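Long-range contact in ATP-dependent 6-phosphofructokinase isozyme 2 (PDB 3UMO), which catalyses the ATP-dependent phosphorylation of fructose 6-phosphate to fructose 1,6-bisphosphate, the first committing step of glycolysis: residues I153-S167 and I178-E190. Residues are numbered along the deposited sequence; the frame is centred on the assembly and turned at random.
Sequences ISAAQKQGIRCIVDS and IGNIELVKPNQKE. With ATP (adenosine-5'-triphosphate), chain I; ATP (adenosine-5'-triphosphate), chain E.
Val-165 and Leu-183 tie two parallel strands together: Val-165 N donates to Leu-183 O (2.9 Å), and Val-165 O takes the N-H of Lys-185. Beta-branched Ile-164, Val-165 and Val-184 suit their extended backbones. On one face Ile-164 CG2 meets Leu-183 CD2; on the other, Val-165 CG2 abuts Ile-181 CG2 at 3.9 Å, the two side chains crossing at about a right angle. Ile-181 turns its CD1 to Ile-153 CG2, completing the tight apolar part.

Packing gives way to solvent at loop 178-180, where partly exposed Ile-178 lays CG2 against Ser-154 and Asn-180 is exposed. Extended beyond CG, Gln-157 brings NE2 to Gly-179 O (3.0 Å) almost straight, Gly-179 O lying in the amide plane of Gln-157; Gly-179 has backbone angles that call for glycine. Separately, Arg-162 NE and NH2 form a salt bridge of two weak, long bonds (3.4 Å) to Glu-182 OE2; further salt bridges from Lys-219 to OE1 and Arg-220 to OE2 compensate this buried carboxylate.

At the strands' C-terminal ends, Lys-185 NZ donates to water 1 and to O2B of the chain E ATP. Asn-187 and Glu-190 form a capping box: Glu-190 OE1 accepts from Asn-187 N (2.9 Å), and Asn-187 OD1 from Glu-190 N. An alanine in place of Glu-190 would probably leave Asn-187 N without this acceptor and weaken the inferred catalytic magnesium site.

The contact joins the two strands of the beta-alpha-beta unit 162-166, 169-175, 183-184: helix 169-175 covers Val-165 and Val-184, helix 254-267 packs on Ile-164, and strand 133-137 flanks 162-166, leaving 183-184 outermost in the chain's parallel sheet.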
loop_
_atom_site.group_PDB
_atom_site.type_symbol
_atom_site.label_atom_id
_atom_site.label_comp_id
_atom_site.label_asym_id
_atom_site.label_seq_id
_atom_site.Cartn_x
_atom_site.Cartn_y
_atom_site.Cartn_z
ATOM N N ILE A 153 17.849 0.229 -38.312
ATOM C CA ILE A 153 17.125 -0.951 -38.756
ATOM C C ILE A 153 17.107 -1.052 -40.278
ATOM O O ILE A 153 17.288 -2.139 -40.833
ATOM C CB ILE A 153 15.711 -0.990 -38.150
ATOM C CG1 ILE A 153 15.817 -1.257 -36.650
ATOM C CG2 ILE A 153 14.864 -2.057 -38.820
ATOM C CD1 ILE A 153 14.604 -0.833 -35.872
ATOM N N SER A 154 16.923 0.081 -40.952
ATOM C CA SER A 154 16.950 0.095 -42.408
ATOM C C SER A 154 18.323 -0.335 -42.910
ATOM O O SER A 154 18.428 -1.096 -43.870
ATOM C CB SER A 154 16.611 1.484 -42.951
ATOM O OG SER A 154 16.564 1.468 -44.368
ATOM N N ALA A 155 19.366 0.156 -42.248
ATOM C CA ALA A 155 20.746 -0.166 -42.609
ATOM C C ALA A 155 21.013 -1.658 -42.462
ATOM O O ALA A 155 21.630 -2.280 -43.328
ATOM C CB ALA A 155 21.713 0.627 -41.746
ATOM N N ALA A 156 20.543 -2.227 -41.356
ATOM C CA ALA A 156 20.751 -3.643 -41.077
ATOM C C ALA A 156 20.044 -4.529 -42.099
ATOM O O ALA A 156 20.624 -5.494 -42.605
ATOM C CB ALA A 156 20.300 -3.981 -39.656
ATOM N N GLN A 157 18.794 -4.196 -42.410
ATOM C CA GLN A 157 18.000 -4.996 -43.341
ATOM C C GLN A 157 18.536 -4.994 -44.777
ATOM O O GLN A 157 18.460 -6.011 -45.469
ATOM C CB GLN A 157 16.526 -4.575 -43.303
ATOM C CG GLN A 157 15.849 -4.917 -41.979
ATOM C CD GLN A 157 14.341 -4.741 -42.006
ATOM O OE1 GLN A 157 13.610 -5.513 -41.387
ATOM N NE2 GLN A 157 13.873 -3.718 -42.710
ATOM N N LYS A 158 19.082 -3.865 -45.217
ATOM C CA LYS A 158 19.619 -3.751 -46.577
ATOM C C LYS A 158 20.678 -4.803 -46.900
ATOM O O LYS A 158 20.882 -5.157 -48.063
ATOM C CB LYS A 158 20.202 -2.361 -46.814
ATOM C CG LYS A 158 19.166 -1.270 -46.942
ATOM C CD LYS A 158 19.827 0.069 -47.165
ATOM C CE LYS A 158 18.845 1.211 -46.973
ATOM N NZ LYS A 158 19.550 2.502 -46.734
ATOM N N GLN A 159 21.345 -5.306 -45.868
ATOM C CA GLN A 159 22.417 -6.270 -46.072
ATOM C C GLN A 159 22.101 -7.632 -45.474
ATOM O O GLN A 159 23.003 -8.370 -45.069
ATOM C CB GLN A 159 23.716 -5.742 -45.485
ATOM C CG GLN A 159 23.603 -5.389 -44.033
ATOM C CD GLN A 159 24.882 -4.817 -43.495
ATOM O OE1 GLN A 159 25.190 -3.649 -43.725
ATOM N NE2 GLN A 159 25.651 -5.640 -42.786
ATOM N N GLY A 160 20.816 -7.956 -45.411
ATOM C CA GLY A 160 20.396 -9.307 -45.100
ATOM C C GLY A 160 20.339 -9.672 -43.633
ATOM O O GLY A 160 20.185 -10.847 -43.305
ATOM N N ILE A 161 20.459 -8.688 -42.748
ATOM C CA ILE A 161 20.283 -8.959 -41.321
ATOM C C ILE A 161 18.794 -9.044 -41.002
ATOM O O ILE A 161 18.031 -8.129 -41.323
ATOM C CB ILE A 161 20.944 -7.887 -40.441
ATOM C CG1 ILE A 161 22.449 -7.837 -40.717
ATOM C CG2 ILE A 161 20.676 -8.176 -38.963
ATOM C CD1 ILE A 161 23.149 -6.655 -40.089
ATOM N N ARG A 162 18.383 -10.153 -40.390
ATOM C CA ARG A 162 16.975 -10.379 -40.088
ATOM C C ARG A 162 16.643 -9.768 -38.728
ATOM O O ARG A 162 17.205 -10.165 -37.710
ATOM C CB ARG A 162 16.656 -11.876 -40.126
ATOM C CG ARG A 162 16.935 -12.527 -41.488
ATOM C CD ARG A 162 16.880 -14.050 -41.409
ATOM N NE ARG A 162 15.514 -14.563 -41.354
ATOM C CZ ARG A 162 15.196 -15.819 -41.055
ATOM N NH1 ARG A 162 16.148 -16.699 -40.770
ATOM N NH2 ARG A 162 13.923 -16.196 -41.033
ATOM N N CYS A 163 15.738 -8.793 -38.713
ATOM C CA CYS A 163 15.481 -8.027 -37.495
ATOM C C CYS A 163 14.214 -8.427 -36.746
ATOM O O CYS A 163 13.141 -8.582 -37.336
ATOM C CB CYS A 163 15.454 -6.529 -37.810
ATOM S SG CYS A 163 17.043 -5.895 -38.398
ATOM N N ILE A 164 14.361 -8.595 -35.433
ATOM C CA ILE A 164 13.247 -8.866 -34.541
ATOM C C ILE A 164 13.162 -7.691 -33.579
ATOM O O ILE A 164 14.182 -7.229 -33.063
ATOM C CB ILE A 164 13.483 -10.179 -33.769
ATOM C CG1 ILE A 164 13.491 -11.360 -34.748
ATOM C CG2 ILE A 164 12.434 -10.375 -32.678
ATOM C CD1 ILE A 164 13.855 -12.692 -34.102
ATOM N N VAL A 165 11.953 -7.185 -33.357
ATOM C CA VAL A 165 11.789 -5.980 -32.545
ATOM C C VAL A 165 10.854 -6.206 -31.363
ATOM O O VAL A 165 9.767 -6.758 -31.516
ATOM C CB VAL A 165 11.249 -4.806 -33.395
ATOM C CG1 VAL A 165 11.027 -3.566 -32.528
ATOM C CG2 VAL A 165 12.198 -4.493 -34.555
ATOM N N ASP A 166 11.291 -5.789 -30.174
ATOM C CA ASP A 166 10.432 -5.780 -28.995
ATOM C C ASP A 166 10.664 -4.462 -28.265
ATOM O O ASP A 166 11.698 -4.269 -27.633
ATOM C CB ASP A 166 10.750 -6.970 -28.087
ATOM C CG ASP A 166 9.839 -7.043 -26.870
ATOM O OD1 ASP A 166 10.008 -7.992 -26.076
ATOM O OD2 ASP A 166 8.964 -6.161 -26.702
ATOM N N SER A 167 9.715 -3.542 -28.378
ATOM C CA SER A 167 9.877 -2.241 -27.749
ATOM C C SER A 167 8.511 -1.653 -27.451
ATOM O O SER A 167 7.509 -2.367 -27.432
ATOM C CB SER A 167 10.686 -1.307 -28.652
ATOM O OG SER A 167 11.097 -0.145 -27.953
ATOM N N ILE A 178 10.006 1.290 -41.326
ATOM C CA ILE A 178 10.680 0.854 -42.545
ATOM C C ILE A 178 9.990 -0.350 -43.167
ATOM O O ILE A 178 10.026 -0.529 -44.383
ATOM C CB ILE A 178 12.146 0.459 -42.278
ATOM C CG1 ILE A 178 12.730 1.278 -41.130
ATOM C CG2 ILE A 178 12.978 0.603 -43.546
ATOM C CD1 ILE A 178 12.698 0.584 -39.784
ATOM N N GLY A 179 9.386 -1.183 -42.326
ATOM C CA GLY A 179 8.700 -2.373 -42.793
ATOM C C GLY A 179 9.614 -3.567 -42.987
ATOM O O GLY A 179 10.838 -3.462 -42.836
ATOM N N ASN A 180 9.005 -4.703 -43.323
ATOM C CA ASN A 180 9.718 -5.957 -43.560
ATOM C C ASN A 180 10.449 -6.486 -42.333
ATOM O O ASN A 180 11.422 -7.231 -42.455
ATOM C CB ASN A 180 10.678 -5.831 -44.749
ATOM C CG ASN A 180 9.956 -5.529 -46.045
ATOM O OD1 ASN A 180 8.938 -6.148 -46.360
ATOM N ND2 ASN A 180 10.474 -4.566 -46.803
ATOM N N ILE A 181 9.972 -6.101 -41.152
ATOM C CA ILE A 181 10.501 -6.635 -39.906
ATOM C C ILE A 181 10.158 -8.121 -39.849
ATOM O O ILE A 181 9.031 -8.506 -40.145
ATOM C CB ILE A 181 9.869 -5.930 -38.689
ATOM C CG1 ILE A 181 10.111 -4.418 -38.745
ATOM C CG2 ILE A 181 10.371 -6.529 -37.377
ATOM C CD1 ILE A 181 11.569 -4.014 -38.796
ATOM N N GLU A 182 11.122 -8.958 -39.472
ATOM C CA GLU A 182 10.892 -10.402 -39.440
ATOM C C GLU A 182 9.846 -10.799 -38.401
ATOM O O GLU A 182 8.998 -11.659 -38.649
ATOM C CB GLU A 182 12.199 -11.149 -39.162
ATOM C CG GLU A 182 13.207 -11.085 -40.299
ATOM C CD GLU A 182 12.903 -12.065 -41.418
ATOM O OE1 GLU A 182 13.164 -11.726 -42.592
ATOM O OE2 GLU A 182 12.418 -13.178 -41.120
ATOM N N LEU A 183 9.915 -10.165 -37.238
ATOM C CA LEU A 183 9.042 -10.506 -36.128
ATOM C C LEU A 183 8.962 -9.350 -35.156
ATOM O O LEU A 183 9.981 -8.762 -34.798
ATOM C CB LEU A 183 9.584 -11.732 -35.388
ATOM C CG LEU A 183 8.924 -12.123 -34.064
ATOM C CD1 LEU A 183 7.499 -12.586 -34.283
ATOM C CD2 LEU A 183 9.742 -13.208 -33.358
ATOM N N VAL A 184 7.751 -9.028 -34.720
ATOM C CA VAL A 184 7.573 -8.056 -33.647
ATOM C C VAL A 184 6.709 -8.694 -32.552
ATOM O O VAL A 184 5.766 -9.427 -32.858
ATOM C CB VAL A 184 6.948 -6.733 -34.180
ATOM C CG1 VAL A 184 5.561 -6.977 -34.766
ATOM C CG2 VAL A 184 6.907 -5.666 -33.083
ATOM N N LYS A 185 7.051 -8.450 -31.286
ATOM C CA LYS A 185 6.260 -8.977 -30.170
ATOM C C LYS A 185 5.706 -7.873 -29.272
ATOM O O LYS A 185 6.241 -7.602 -28.192
ATOM C CB LYS A 185 7.025 -10.006 -29.303
ATOM C CG LYS A 185 6.080 -10.705 -28.281
ATOM C CD LYS A 185 6.747 -11.145 -26.979
ATOM C CE LYS A 185 7.134 -9.962 -26.079
ATOM N NZ LYS A 185 5.983 -9.068 -25.746
ATOM N N PRO A 186 4.627 -7.222 -29.716
ATOM C CA PRO A 186 3.997 -6.307 -28.770
ATOM C C PRO A 186 3.175 -7.090 -27.754
ATOM O O PRO A 186 2.593 -8.126 -28.092
ATOM C CB PRO A 186 3.053 -5.491 -29.653
ATOM C CG PRO A 186 2.682 -6.437 -30.777
ATOM C CD PRO A 186 3.917 -7.291 -31.008
ATOM N N ASN A 187 3.116 -6.610 -26.518
ATOM C CA ASN A 187 2.036 -7.068 -25.641
ATOM C C ASN A 187 0.763 -6.309 -25.994
ATOM O O ASN A 187 0.736 -5.571 -26.984
ATOM C CB ASN A 187 2.376 -6.965 -24.144
ATOM C CG ASN A 187 2.580 -5.537 -23.668
ATOM O OD1 ASN A 187 2.188 -4.567 -24.323
ATOM N ND2 ASN A 187 3.198 -5.405 -22.495
ATOM N N GLN A 188 -0.293 -6.488 -25.210
ATOM C CA GLN A 188 -1.572 -5.867 -25.561
ATOM C C GLN A 188 -1.530 -4.353 -25.511
ATOM O O GLN A 188 -2.054 -3.677 -26.405
ATOM C CB GLN A 188 -2.690 -6.393 -24.671
ATOM C CG GLN A 188 -3.011 -7.830 -24.955
ATOM C CD GLN A 188 -3.824 -8.450 -23.855
ATOM O OE1 GLN A 188 -3.270 -8.974 -22.888
ATOM N NE2 GLN A 188 -5.147 -8.379 -23.981
ATOM N N LYS A 189 -0.900 -3.818 -24.475
ATOM C CA LYS A 189 -0.804 -2.373 -24.336
ATOM C C LYS A 189 0.050 -1.786 -25.456
ATOM O O LYS A 189 -0.294 -0.755 -26.034
ATOM C CB LYS A 189 -0.240 -1.991 -22.966
ATOM C CG LYS A 189 -1.271 -2.047 -21.851
ATOM C CD LYS A 189 -0.779 -1.360 -20.588
ATOM C CE LYS A 189 -1.713 -1.645 -19.422
ATOM N NZ LYS A 189 -1.265 -0.973 -18.173
ATOM N N GLU A 190 1.153 -2.456 -25.761
ATOM C CA GLU A 190 2.046 -2.021 -26.834
ATOM C C GLU A 190 1.369 -2.081 -28.211
ATOM O O GLU A 190 1.600 -1.210 -29.053
ATOM C CB GLU A 190 3.356 -2.823 -26.798
ATOM C CG GLU A 190 4.259 -2.456 -25.602
ATOM C CD GLU A 190 5.181 -3.584 -25.163
ATOM O OE1 GLU A 190 5.181 -4.653 -25.811
ATOM O OE2 GLU A 190 5.910 -3.400 -24.158
HETATM P PG ATP I . 4.683 -3.600 -19.703
HETATM O O1G ATP I . 4.847 -4.995 -20.207
HETATM O O2G ATP I . 5.978 -2.852 -20.026
HETATM O O3G ATP I . 3.509 -2.922 -20.367
HETATM P PB ATP I . 4.021 -4.590 -17.131
HETATM O O1B ATP I . 4.331 -3.976 -15.698
HETATM O O2B ATP I . 4.625 -5.996 -17.240
HETATM O O3B ATP I . 4.637 -3.546 -18.163
HETATM P PA ATP I . 1.400 -3.821 -16.667
HETATM O O1A ATP I . 1.934 -2.431 -16.380
HETATM O O2A ATP I . 0.137 -3.749 -17.539
HETATM O O3A ATP I . 2.470 -4.655 -17.364
HETATM O "O5'" ATP I . 1.020 -4.503 -15.259
HETATM C "C5'" ATP I . 1.417 -5.784 -14.943
HETATM C "C4'" ATP I . 1.079 -6.220 -13.597
HETATM O "O4'" ATP I . 1.236 -5.081 -12.724
HETATM C "C3'" ATP I . -0.345 -6.561 -13.528
HETATM O "O3'" ATP I . -0.529 -7.908 -13.727
HETATM C "C2'" ATP I . -0.748 -6.162 -12.178
HETATM O "O2'" ATP I . -0.478 -7.192 -11.324
HETATM C "C1'" ATP I . 0.128 -5.012 -11.860
HETATM N N9 ATP I . -0.550 -3.729 -12.019
HETATM C C8 ATP I . -0.551 -2.982 -13.137
HETATM N N7 ATP I . -1.278 -1.865 -12.897
HETATM C C5 ATP I . -1.733 -1.904 -11.628
HETATM C C6 ATP I . -2.514 -1.041 -10.847
HETATM N N6 ATP I . -3.037 0.251 -11.413
HETATM N N1 ATP I . -2.792 -1.392 -9.577
HETATM C C2 ATP I . -2.330 -2.546 -9.059
HETATM N N3 ATP I . -1.579 -3.386 -9.782
HETATM C C4 ATP I . -1.269 -3.100 -11.056
HETATM P PG ATP E . 7.340 -8.259 -19.908
HETATM O O1G ATP E . 8.169 -7.501 -20.885
HETATM O O2G ATP E . 8.334 -9.133 -19.148
HETATM O O3G ATP E . 6.568 -7.386 -18.981
HETATM P PB ATP E . 5.385 -8.779 -21.760
HETATM O O1B ATP E . 4.322 -7.805 -21.164
HETATM O O2B ATP E . 6.110 -8.231 -23.007
HETATM O O3B ATP E . 6.423 -9.273 -20.654
HETATM P PA ATP E . 3.616 -11.043 -21.590
HETATM O O1A ATP E . 3.127 -10.470 -20.293
HETATM O O2A ATP E . 2.492 -11.342 -22.584
HETATM O O3A ATP E . 4.664 -10.108 -22.250
HETATM O "O5'" ATP E . 4.455 -12.370 -21.239
HETATM C "C5'" ATP E . 4.877 -13.200 -22.267
HETATM C "C4'" ATP E . 4.551 -14.620 -22.157
HETATM O "O4'" ATP E . 4.873 -15.051 -20.816
HETATM C "C3'" ATP E . 3.107 -14.879 -22.264
HETATM O "O3'" ATP E . 2.703 -14.984 -23.577
HETATM C "C2'" ATP E . 2.943 -16.129 -21.502
HETATM O "O2'" ATP E . 3.424 -17.189 -22.224
HETATM C "C1'" ATP E . 3.852 -15.905 -20.356
HETATM N N9 ATP E . 3.155 -15.295 -19.225
HETATM C C8 ATP E . 3.153 -13.989 -18.902
HETATM N N7 ATP E . 2.387 -13.841 -17.793
HETATM C C5 ATP E . 1.909 -15.047 -17.422
HETATM C C6 ATP E . 1.092 -15.486 -16.375
HETATM N N6 ATP E . 0.541 -14.524 -15.363
HETATM N N1 ATP E . 0.802 -16.796 -16.295
HETATM C C2 ATP E . 1.281 -17.674 -17.192
HETATM N N3 ATP E . 2.067 -17.281 -18.198
HETATM C C4 ATP E . 2.397 -15.984 -18.336
HETATM O O HOH W 1 7.201 -6.449 -25.002
HETATM O O HOH W 2 8.717 -3.422 -24.868
HETATM O O HOH W 3 6.985 -4.823 -28.663
#